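Local structure of nucleoprotein (Human coronavirus NL63, 5N4K) at residues Pro29-Pro34 with Gly124-Asn129; Glu61-Trp66 with Tyr89-Gly94; Asn67-Trp72 with Pro83-Phe88. The protein probably packages the positive-strand viral RNA genome into a helical ribonucleocapsid, with this N-terminal domain as an RNA-binding part. All coordinates share one frame; numbering follows the deposited sequence.

In the fold
All three contacts belong to the N-terminal RNA-binding domain and are nested along the chain: contact 1 closes a long loop that holds contact 2, which in turn encloses contact 3. Contacts 2 and 3 are two lengths of one antiparallel hairpin, strands 63-73 and 80-90 in the middle of the sheet, with centres about 16 Å apart. Contact 1 joins two loops, its centre about 12 Å from contact 2 and 15 Å from contact 3. It is tied to the hairpin by Ser-30 OG on Phe-88 O and by Asn-125 OD1 on Gly-94 N. One strand pair thus runs from a buried end to a basic, sulfate-binding face.

Contact 1: Pro29-Pro34 with Gly124-Asn129; sequences PSFYMP and GNRKRN. With SO4 (sulfate ion), chain C; SO4 (sulfate ion), chain E.
Arg-126 reaches across to Pro-29, Ser-30 and Phe-31 and carries most of this loop-to-loop contact. The polar part is a single hydrogen bond between the segments: Arg-126 NH2 donates to Ser-30 O at 2.9 Å, in the plane of that carbonyl but 26° out of the guanidinium plane. Within its own loop the same side chain donates from NE to Lys-127 O at 3.0 Å and from NH1 to Arg-128 O. With chi3 at 81° the chain bends so that NE turns back to its own backbone. Ser-30 OG accepts from Tyr-32 N in an ST turn and also bonds Phe-88 O.

Packing takes two forms, Pro-29 on the guanidinium and Phe-31 on the aliphatic root of the side chain. Pro-29 CB sits over the centre of one guanidinium face, 3.5 Å from Arg-126 CZ, the two side chains crossing at about a right angle. Phe-31 takes Arg-126 CB over one ring face as a CH-pi contact, 4.2 Å from the centroid. Separately, Gly-124 O approaches the ring edge, 3.3 Å from Phe-31 CE2.

Two sulfates, probably from the crystallisation liquor, add to this. One accepts from Arg-126 NH2 (to O2, 2.8 Å) and NH1 (to O4, 3.0 Å); the other accepts from the backbone N of Arg-128, while NH2 of that side chain makes a salt bridge to Glu-70 of the second subunit.

Three carbonyl oxygens thus orient the Arg-126 guanidinium, and its charge would favour an anion there.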
loop_
_atom_site.group_PDB
_atom_site.type_symbol
_atom_site.label_atom_id
_atom_site.label_comp_id
_atom_site.label_asym_id
_atom_site.label_seq_id
_atom_site.Cartn_x
_atom_site.Cartn_y
_atom_site.Cartn_z
ATOM N N PRO A 29 -5.466 4.595 7.879
ATOM C CA PRO A 29 -4.446 5.567 8.207
ATOM C C PRO A 29 -3.603 5.139 9.400
ATOM O O PRO A 29 -4.027 4.396 10.247
ATOM C CB PRO A 29 -5.265 6.838 8.617
ATOM C CG PRO A 29 -6.627 6.457 8.710
ATOM C CD PRO A 29 -6.806 4.991 8.448
ATOM N N SER A 30 -2.398 5.675 9.446
ATOM C CA SER A 30 -1.455 5.459 10.555
ATOM C C SER A 30 -1.813 6.362 11.706
ATOM O O SER A 30 -2.263 7.472 11.528
ATOM C CB SER A 30 -0.058 5.775 10.063
ATOM O OG SER A 30 0.953 5.751 11.061
ATOM N N PHE A 31 -1.547 5.883 12.899
ATOM C CA PHE A 31 -1.651 6.732 14.090
ATOM C C PHE A 31 -0.645 7.854 14.068
ATOM O O PHE A 31 -0.810 8.839 14.873
ATOM C CB PHE A 31 -1.456 5.940 15.362
ATOM C CG PHE A 31 -2.593 5.047 15.724
ATOM C CD1 PHE A 31 -3.721 5.582 16.283
ATOM C CD2 PHE A 31 -2.580 3.676 15.569
ATOM C CE1 PHE A 31 -4.818 4.829 16.597
ATOM C CE2 PHE A 31 -3.683 2.883 15.897
ATOM C CZ PHE A 31 -4.845 3.474 16.420
ATOM N N TYR A 32 0.423 7.767 13.289
ATOM C CA TYR A 32 1.537 8.672 13.360
ATOM C C TYR A 32 1.795 9.398 12.051
ATOM O O TYR A 32 1.513 8.874 10.990
ATOM C CB TYR A 32 2.839 7.941 13.779
ATOM C CG TYR A 32 2.686 7.257 15.079
ATOM C CD1 TYR A 32 2.764 7.971 16.297
ATOM C CD2 TYR A 32 2.386 5.869 15.177
ATOM C CE1 TYR A 32 2.507 7.380 17.524
ATOM C CE2 TYR A 32 2.115 5.258 16.370
ATOM C CZ TYR A 32 2.170 6.008 17.530
ATOM O OH TYR A 32 2.021 5.474 18.755
ATOM N N MET A 33 2.362 10.605 12.132
ATOM C CA MET A 33 2.959 11.221 10.990
ATOM C C MET A 33 4.012 10.327 10.363
ATOM O O MET A 33 4.678 9.564 11.077
ATOM C CB MET A 33 3.592 12.597 11.382
ATOM C CG MET A 33 2.511 13.680 11.658
ATOM S SD MET A 33 1.471 14.096 10.276
ATOM C CE MET A 33 2.618 15.029 9.235
ATOM N N PRO A 34 4.232 10.440 9.060
ATOM C CA PRO A 34 5.312 9.675 8.409
ATOM C C PRO A 34 6.679 10.214 8.731
ATOM O O PRO A 34 6.854 11.363 9.203
ATOM C CB PRO A 34 5.008 9.810 6.937
ATOM C CG PRO A 34 4.282 11.127 6.822
ATOM C CD PRO A 34 3.539 11.283 8.088
ATOM N N GLY A 124 -5.714 -1.727 16.486
ATOM C CA GLY A 124 -6.445 -1.242 15.356
ATOM C C GLY A 124 -5.717 -0.173 14.600
ATOM O O GLY A 124 -4.535 -0.033 14.581
ATOM N N ASN A 125 -6.561 0.677 13.965
ATOM C CA ASN A 125 -6.135 1.757 13.158
ATOM C C ASN A 125 -6.687 3.116 13.605
ATOM O O ASN A 125 -7.726 3.135 14.324
ATOM C CB ASN A 125 -6.602 1.546 11.679
ATOM C CG ASN A 125 -6.151 0.203 11.146
ATOM O OD1 ASN A 125 -4.953 -0.005 10.994
ATOM N ND2 ASN A 125 -7.046 -0.712 11.017
ATOM N N ARG A 126 -6.003 4.172 13.151
ATOM C CA ARG A 126 -6.460 5.520 13.492
ATOM C C ARG A 126 -7.787 5.786 12.788
ATOM O O ARG A 126 -7.972 5.432 11.645
ATOM C CB ARG A 126 -5.430 6.506 13.047
ATOM C CG ARG A 126 -5.644 7.898 13.679
ATOM C CD ARG A 126 -4.874 8.884 12.926
ATOM N NE ARG A 126 -5.590 9.275 11.738
ATOM C CZ ARG A 126 -5.085 9.719 10.612
ATOM N NH1 ARG A 126 -5.862 10.254 9.694
ATOM N NH2 ARG A 126 -3.804 9.644 10.344
ATOM N N LYS A 127 -8.665 6.510 13.513
ATOM C CA LYS A 127 -9.840 7.053 12.827
ATOM C C LYS A 127 -9.441 8.176 11.889
ATOM O O LYS A 127 -8.550 8.994 12.157
ATOM C CB LYS A 127 -10.879 7.558 13.818
ATOM C CG LYS A 127 -11.268 6.502 14.835
ATOM N N ARG A 128 -10.086 8.225 10.725
ATOM C CA ARG A 128 -9.676 9.132 9.717
ATOM C C ARG A 128 -9.676 10.593 10.153
ATOM O O ARG A 128 -8.800 11.348 9.775
ATOM C CB ARG A 128 -10.635 9.029 8.522
ATOM C CG ARG A 128 -10.442 7.731 7.762
ATOM C CD ARG A 128 -11.376 7.692 6.548
ATOM N NE ARG A 128 -11.062 8.743 5.584
ATOM C CZ ARG A 128 -9.956 8.822 4.837
ATOM N NH1 ARG A 128 -8.989 7.895 4.939
ATOM N NH2 ARG A 128 -9.816 9.838 3.966
ATOM N N ASN A 129 -10.690 10.953 10.944
ATOM C CA ASN A 129 -10.784 12.337 11.437
ATOM C C ASN A 129 -9.965 12.650 12.663
ATOM O O ASN A 129 -10.031 13.771 13.174
ATOM C CB ASN A 129 -12.249 12.710 11.693
ATOM C CG ASN A 129 -12.852 12.006 12.902
ATOM O OD1 ASN A 129 -12.169 11.405 13.712
ATOM N ND2 ASN A 129 -14.188 12.087 13.025
HETATM S S SO4 C . -13.143 5.886 9.674
HETATM O O1 SO4 C . -11.887 6.231 10.345
HETATM O O2 SO4 C . -13.669 4.625 10.208
HETATM O O3 SO4 C . -14.065 6.994 10.012
HETATM O O4 SO4 C . -13.087 5.795 8.197
HETATM S S SO4 E . -3.834 11.027 6.718
HETATM O O1 SO4 E . -3.094 10.769 5.464
HETATM O O2 SO4 E . -2.987 10.913 7.934
HETATM O O3 SO4 E . -4.362 12.408 6.591
HETATM O O4 SO4 E . -5.066 10.203 6.752
#

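Contact 2: Glu61-Trp66 with Tyr89-Gly94; sequences EQIGYW and YYLGTG
Tyr-65 and Tyr-89 form the tight half of this contact, a hydrogen-bonded antiparallel pair linked N to O in both directions at 2.8 Å. Tyr-65 CG occupies the crowded position between backbone N and carbonyl carbon (chi1 58°), and the ring face lies over Tyr-89 CB, 3.5 Å from Tyr-65 CZ. The two rings are slid apart with planes 26° from each other, so they barely overlap. At the ring's far end Tyr-65 OH donates to Thr-93 O at 2.6 Å, in the carbonyl plane on a lone pair. Gly-64 CA lies 3.2 Å from Tyr-89 O, a close approach of the backbones at the non-hydrogen-bonded pair with Tyr-90. Leu-91 N then donates to Ile-63 O at 3.0 Å, and these two buried side chains lie side by side, CD1 of Ile-63 4.1 Å from CD2 of Leu-91.

Packing is looser toward Gln-62. Tyr-90 presents its ring edge to Glu-61 O, a water spans Tyr-90 OH and Gln-62 OE1, and the same hydroxyl meets Tyr-32 OH.

Beyond the strand, Tyr-90 O takes both Thr-93 N and Thr-93 OG1 across a type II turn. The buried Tyr-65 hydroxyl, bonded to Thr-93 O and to His-96 N, thus pins the chain leaving that turn against strand 63-73.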
loop_
_atom_site.group_PDB
_atom_site.type_symbol
_atom_site.label_atom_id
_atom_site.label_comp_id
_atom_site.label_asym_id
_atom_site.label_seq_id
_atom_site.Cartn_x
_atom_site.Cartn_y
_atom_site.Cartn_z
ATOM N N GLU A 61 3.116 -5.237 22.696
ATOM C CA GLU A 61 2.571 -4.674 21.460
ATOM C C GLU A 61 3.510 -3.703 20.781
ATOM O O GLU A 61 3.105 -3.080 19.791
ATOM C CB GLU A 61 1.215 -4.037 21.706
ATOM C CG GLU A 61 0.154 -5.023 22.091
ATOM C CD GLU A 61 -1.201 -4.386 22.451
ATOM O OE1 GLU A 61 -1.155 -3.422 23.282
ATOM O OE2 GLU A 61 -2.266 -4.879 21.922
ATOM N N GLN A 62 4.745 -3.537 21.222
ATOM C CA GLN A 62 5.661 -2.538 20.646
ATOM C C GLN A 62 6.402 -3.178 19.463
ATOM O O GLN A 62 7.572 -3.483 19.460
ATOM C CB GLN A 62 6.651 -1.990 21.642
ATOM C CG GLN A 62 6.033 -1.386 22.932
ATOM C CD GLN A 62 4.935 -0.403 22.617
ATOM O OE1 GLN A 62 5.237 0.608 21.982
ATOM N NE2 GLN A 62 3.772 -0.673 22.992
ATOM N N ILE A 63 5.619 -3.389 18.387
ATOM C CA ILE A 63 6.056 -4.190 17.244
ATOM C C ILE A 63 5.160 -3.806 16.029
ATOM O O ILE A 63 3.955 -3.606 16.195
ATOM C CB ILE A 63 5.957 -5.700 17.599
ATOM C CG1 ILE A 63 6.419 -6.548 16.419
ATOM C CG2 ILE A 63 4.578 -6.082 18.102
ATOM C CD1 ILE A 63 6.762 -7.972 16.892
ATOM N N GLY A 64 5.762 -3.789 14.843
ATOM C CA GLY A 64 4.975 -3.515 13.664
ATOM C C GLY A 64 5.874 -3.308 12.500
ATOM O O GLY A 64 6.931 -3.911 12.354
ATOM N N TYR A 65 5.400 -2.434 11.586
ATOM C CA TYR A 65 6.146 -2.185 10.350
ATOM C C TYR A 65 6.010 -0.744 9.869
ATOM O O TYR A 65 5.020 -0.076 10.191
ATOM C CB TYR A 65 5.711 -3.171 9.162
ATOM C CG TYR A 65 4.218 -3.074 8.846
ATOM C CD1 TYR A 65 3.255 -3.753 9.570
ATOM C CD2 TYR A 65 3.761 -2.237 7.820
ATOM C CE1 TYR A 65 1.882 -3.666 9.268
ATOM C CE2 TYR A 65 2.434 -2.146 7.521
ATOM C CZ TYR A 65 1.504 -2.826 8.242
ATOM O OH TYR A 65 0.165 -2.634 7.975
ATOM N N TRP A 66 7.014 -0.350 9.099
ATOM C CA TRP A 66 6.992 0.895 8.299
ATOM C C TRP A 66 6.710 0.528 6.862
ATOM O O TRP A 66 7.363 -0.301 6.311
ATOM C CB TRP A 66 8.279 1.643 8.455
ATOM C CG TRP A 66 8.546 2.193 9.801
ATOM C CD1 TRP A 66 9.180 1.556 10.838
ATOM C CD2 TRP A 66 8.167 3.479 10.321
ATOM N NE1 TRP A 66 9.244 2.342 11.915
ATOM C CE2 TRP A 66 8.614 3.533 11.651
ATOM C CE3 TRP A 66 7.459 4.542 9.804
ATOM C CZ2 TRP A 66 8.407 4.666 12.448
ATOM C CZ3 TRP A 66 7.227 5.680 10.596
ATOM C CH2 TRP A 66 7.685 5.716 11.884
ATOM N N TYR A 89 2.719 1.183 11.258
ATOM C CA TYR A 89 1.532 0.469 11.676
ATOM C C TYR A 89 1.942 -0.655 12.612
ATOM O O TYR A 89 2.894 -1.365 12.401
ATOM C CB TYR A 89 0.830 -0.138 10.457
ATOM C CG TYR A 89 0.393 0.877 9.445
ATOM C CD1 TYR A 89 1.235 1.250 8.412
ATOM C CD2 TYR A 89 -0.888 1.425 9.532
ATOM C CE1 TYR A 89 0.817 2.221 7.465
ATOM C CE2 TYR A 89 -1.247 2.375 8.606
ATOM C CZ TYR A 89 -0.405 2.721 7.668
ATOM O OH TYR A 89 -0.813 3.694 6.663
ATOM N N TYR A 90 1.150 -0.841 13.672
ATOM C CA TYR A 90 1.347 -1.963 14.590
ATOM C C TYR A 90 1.096 -3.277 13.884
ATOM O O TYR A 90 0.253 -3.377 12.998
ATOM C CB TYR A 90 0.414 -1.767 15.821
ATOM C CG TYR A 90 0.813 -0.542 16.670
ATOM C CD1 TYR A 90 1.818 -0.663 17.633
ATOM C CD2 TYR A 90 0.168 0.657 16.566
ATOM C CE1 TYR A 90 2.238 0.426 18.381
ATOM C CE2 TYR A 90 0.533 1.751 17.276
ATOM C CZ TYR A 90 1.574 1.622 18.171
ATOM O OH TYR A 90 1.977 2.739 18.901
ATOM N N LEU A 91 1.723 -4.301 14.387
ATOM C CA LEU A 91 1.551 -5.645 13.851
ATOM C C LEU A 91 0.070 -6.038 13.887
ATOM O O LEU A 91 -0.609 -5.873 14.873
ATOM C CB LEU A 91 2.412 -6.657 14.655
ATOM C CG LEU A 91 2.393 -8.091 14.127
ATOM C CD1 LEU A 91 2.980 -8.245 12.767
ATOM C CD2 LEU A 91 3.237 -8.900 15.122
ATOM N N GLY A 92 -0.417 -6.565 12.752
ATOM C CA GLY A 92 -1.830 -6.941 12.628
ATOM C C GLY A 92 -2.770 -5.827 12.415
ATOM O O GLY A 92 -4.006 -6.039 12.523
ATOM N N THR A 93 -2.254 -4.656 12.009
ATOM C CA THR A 93 -3.050 -3.494 11.653
ATOM C C THR A 93 -2.523 -2.943 10.354
ATOM O O THR A 93 -1.525 -3.399 9.865
ATOM C CB THR A 93 -3.032 -2.429 12.744
ATOM O OG1 THR A 93 -1.790 -1.679 12.667
ATOM C CG2 THR A 93 -3.184 -3.044 14.187
ATOM N N GLY A 94 -3.239 -1.937 9.835
ATOM C CA GLY A 94 -2.768 -1.209 8.632
ATOM C C GLY A 94 -3.014 -1.943 7.339
ATOM O O GLY A 94 -3.758 -2.934 7.295
HETATM O O HOH W 1 3.660 2.634 20.890
#

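Contact 3: Asn67-Trp72 with Pro83-Phe88; sequences NVQERW and PPKVHF. With SO4 (sulfate ion), chain F; SO4 (sulfate ion), chain D.
Arg-71, Lys-85 and Gln-69 converge on one sulfate from two neighbouring strands. Lys-85, fully extended beyond CG, brings NZ to 2.6 Å from O2 of that ion. Arg-71 NE donates to its O1 at 3.0 Å, and Gln-69 NE2 to its O3 at 3.2 Å. A second sulfate accepts from Arg-71 NH2 through its own O3, at 2.9 Å. Lys-85 CE rests over one guanidinium face of Arg-71, toward the rim, and NZ of the lysine is 4.0 Å from Arg-71 NH2. Two like charges this close are probably eased by the anion that lies beside both.

The next shell turns these groups. Arg-71 NH1 donates to Pro-83 O at 2.8 Å, a nearly straight bond (171°) lying in both the carbonyl and the guanidinium planes. The amide of Gln-69 is oriented at its other end: His-87 NE2 donates to Gln-69 OE1 at 3.1 Å, with that oxygen in the ring plane and amide and ring planes 25° apart. This leaves Gln-69 NE2 directed at the sulfate.

Behind the polar face stands the backbone ladder. Asn-67 pairs with His-87 and Gln-69 with Lys-85 as hydrogen-bonded pairs, and Val-68 faces Val-86 in the non-hydrogen-bonded pair between them. The valines point to the reverse face, Val-68 CG2 meeting Val-86 CG1 at 3.8 Å, and there Phe-26 of the second subunit packs on Val-68 and Pro-84.

This is the central strand pair of the antiparallel sheet, where it runs on toward the hairpin that protrudes from the coronavirus nucleocapsid N-terminal domain; the sulfates, though probably from the crystallisation liquor, are consistent with a basic face that receives RNA phosphates.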
loop_
_atom_site.group_PDB
_atom_site.type_symbol
_atom_site.label_atom_id
_atom_site.label_comp_id
_atom_site.label_asym_id
_atom_site.label_seq_id
_atom_site.Cartn_x
_atom_site.Cartn_y
_atom_site.Cartn_z
ATOM N N ASN A 67 5.708 1.167 6.286
ATOM C CA ASN A 67 5.272 0.899 4.899
ATOM C C ASN A 67 5.795 2.059 3.997
ATOM O O ASN A 67 5.482 3.220 4.270
ATOM C CB ASN A 67 3.739 0.854 4.830
ATOM C CG ASN A 67 3.242 0.176 3.619
ATOM O OD1 ASN A 67 3.804 -0.803 3.195
ATOM N ND2 ASN A 67 2.163 0.708 3.084
ATOM N N VAL A 68 6.545 1.712 3.016
ATOM C CA VAL A 68 7.103 2.701 2.090
ATOM C C VAL A 68 6.090 3.198 1.105
ATOM O O VAL A 68 5.399 2.383 0.461
ATOM C CB VAL A 68 8.333 2.106 1.416
ATOM C CG1 VAL A 68 8.918 3.034 0.329
ATOM C CG2 VAL A 68 9.424 1.662 2.345
ATOM N N GLN A 69 6.061 4.511 0.950
ATOM C CA GLN A 69 5.268 5.255 -0.066
ATOM C C GLN A 69 6.297 5.882 -1.055
ATOM O O GLN A 69 7.051 6.772 -0.647
ATOM C CB GLN A 69 4.486 6.349 0.673
ATOM C CG GLN A 69 3.602 7.296 -0.197
ATOM C CD GLN A 69 3.206 8.608 0.404
ATOM O OE1 GLN A 69 3.238 8.843 1.622
ATOM N NE2 GLN A 69 2.758 9.516 -0.470
ATOM N N GLU A 70 6.324 5.422 -2.283
ATOM C CA GLU A 70 7.166 6.047 -3.340
ATOM C C GLU A 70 6.464 7.349 -3.722
ATOM O O GLU A 70 5.243 7.414 -3.754
ATOM C CB GLU A 70 7.251 5.047 -4.496
ATOM C CG GLU A 70 8.251 5.358 -5.546
ATOM C CD GLU A 70 8.412 4.254 -6.591
ATOM O OE1 GLU A 70 7.863 3.111 -6.439
ATOM O OE2 GLU A 70 9.081 4.544 -7.604
ATOM N N ARG A 71 7.245 8.414 -3.993
ATOM C CA ARG A 71 6.741 9.765 -4.210
ATOM C C ARG A 71 7.441 10.391 -5.468
ATOM O O ARG A 71 8.616 10.206 -5.645
ATOM C CB ARG A 71 7.033 10.653 -2.990
ATOM C CG ARG A 71 6.211 10.155 -1.817
ATOM C CD ARG A 71 6.600 10.936 -0.599
ATOM N NE ARG A 71 6.353 12.407 -0.699
ATOM C CZ ARG A 71 7.223 13.406 -0.578
ATOM N NH1 ARG A 71 8.515 13.328 -0.440
ATOM N NH2 ARG A 71 6.729 14.643 -0.633
ATOM N N TRP A 72 6.659 10.922 -6.384
ATOM C CA TRP A 72 7.238 11.577 -7.582
ATOM C C TRP A 72 6.221 12.491 -8.097
ATOM O O TRP A 72 5.047 12.111 -8.155
ATOM C CB TRP A 72 7.653 10.583 -8.659
ATOM C CG TRP A 72 6.549 9.684 -9.245
ATOM C CD1 TRP A 72 6.221 8.405 -8.837
ATOM C CD2 TRP A 72 5.655 9.995 -10.349
ATOM N NE1 TRP A 72 5.169 7.930 -9.606
ATOM C CE2 TRP A 72 4.798 8.883 -10.520
ATOM C CE3 TRP A 72 5.474 11.121 -11.177
ATOM C CZ2 TRP A 72 3.803 8.843 -11.518
ATOM C CZ3 TRP A 72 4.480 11.081 -12.158
ATOM C CH2 TRP A 72 3.651 9.951 -12.311
ATOM N N PRO A 83 12.028 12.001 -2.122
ATOM C CA PRO A 83 12.305 11.069 -1.068
ATOM C C PRO A 83 11.020 10.345 -0.686
ATOM O O PRO A 83 9.946 10.891 -0.594
ATOM C CB PRO A 83 12.764 11.938 0.072
ATOM C CG PRO A 83 13.426 13.086 -0.653
ATOM C CD PRO A 83 12.513 13.374 -1.766
ATOM N N PRO A 84 11.184 9.030 -0.463
ATOM C CA PRO A 84 9.990 8.288 -0.048
ATOM C C PRO A 84 9.561 8.635 1.350
ATOM O O PRO A 84 10.363 9.105 2.156
ATOM C CB PRO A 84 10.408 6.817 -0.155
ATOM C CG PRO A 84 11.834 6.818 -0.184
ATOM C CD PRO A 84 12.323 8.140 -0.712
ATOM N N LYS A 85 8.292 8.418 1.652
ATOM C CA LYS A 85 7.799 8.485 2.990
ATOM C C LYS A 85 7.568 7.056 3.515
ATOM O O LYS A 85 7.411 6.118 2.761
ATOM C CB LYS A 85 6.513 9.286 3.103
ATOM C CG LYS A 85 6.752 10.804 3.026
ATOM C CD LYS A 85 5.426 11.551 2.987
ATOM C CE LYS A 85 5.766 13.009 2.798
ATOM N NZ LYS A 85 4.530 13.827 2.576
ATOM N N VAL A 86 7.648 6.927 4.831
ATOM C CA VAL A 86 7.285 5.679 5.502
ATOM C C VAL A 86 6.259 5.955 6.578
ATOM O O VAL A 86 6.376 6.932 7.338
ATOM C CB VAL A 86 8.531 4.941 6.071
ATOM C CG1 VAL A 86 9.384 4.367 4.962
ATOM C CG2 VAL A 86 9.379 5.828 6.997
ATOM N N HIS A 87 5.266 5.076 6.691
ATOM C CA HIS A 87 4.227 5.208 7.725
ATOM C C HIS A 87 4.215 3.966 8.606
ATOM O O HIS A 87 4.308 2.833 8.085
ATOM C CB HIS A 87 2.844 5.349 7.060
ATOM C CG HIS A 87 2.689 6.506 6.135
ATOM N ND1 HIS A 87 2.045 7.636 6.524
ATOM C CD2 HIS A 87 3.058 6.651 4.878
ATOM C CE1 HIS A 87 2.086 8.507 5.538
ATOM N NE2 HIS A 87 2.672 7.940 4.514
ATOM N N PHE A 88 4.060 4.169 9.919
ATOM C CA PHE A 88 4.163 3.052 10.850
ATOM C C PHE A 88 2.793 2.498 11.160
ATOM O O PHE A 88 1.811 3.247 11.414
ATOM C CB PHE A 88 4.758 3.548 12.187
ATOM C CG PHE A 88 4.729 2.457 13.229
ATOM C CD1 PHE A 88 5.725 1.496 13.223
ATOM C CD2 PHE A 88 3.719 2.370 14.146
ATOM C CE1 PHE A 88 5.693 0.435 14.115
ATOM C CE2 PHE A 88 3.658 1.308 15.049
ATOM C CZ PHE A 88 4.638 0.353 15.004
HETATM S S SO4 F . 2.817 13.376 -0.524
HETATM O O1 SO4 F . 3.715 13.549 -1.684
HETATM O O2 SO4 F . 3.436 12.599 0.562
HETATM O O3 SO4 F . 1.770 12.488 -1.029
HETATM O O4 SO4 F . 2.346 14.649 0.094
HETATM S S SO4 D . 8.600 18.320 -1.372
HETATM O O1 SO4 D . 9.920 17.808 -1.759
HETATM O O2 SO4 D . 8.753 18.749 0.034
HETATM O O3 SO4 D . 7.567 17.249 -1.512
HETATM O O4 SO4 D . 8.131 19.423 -2.239
#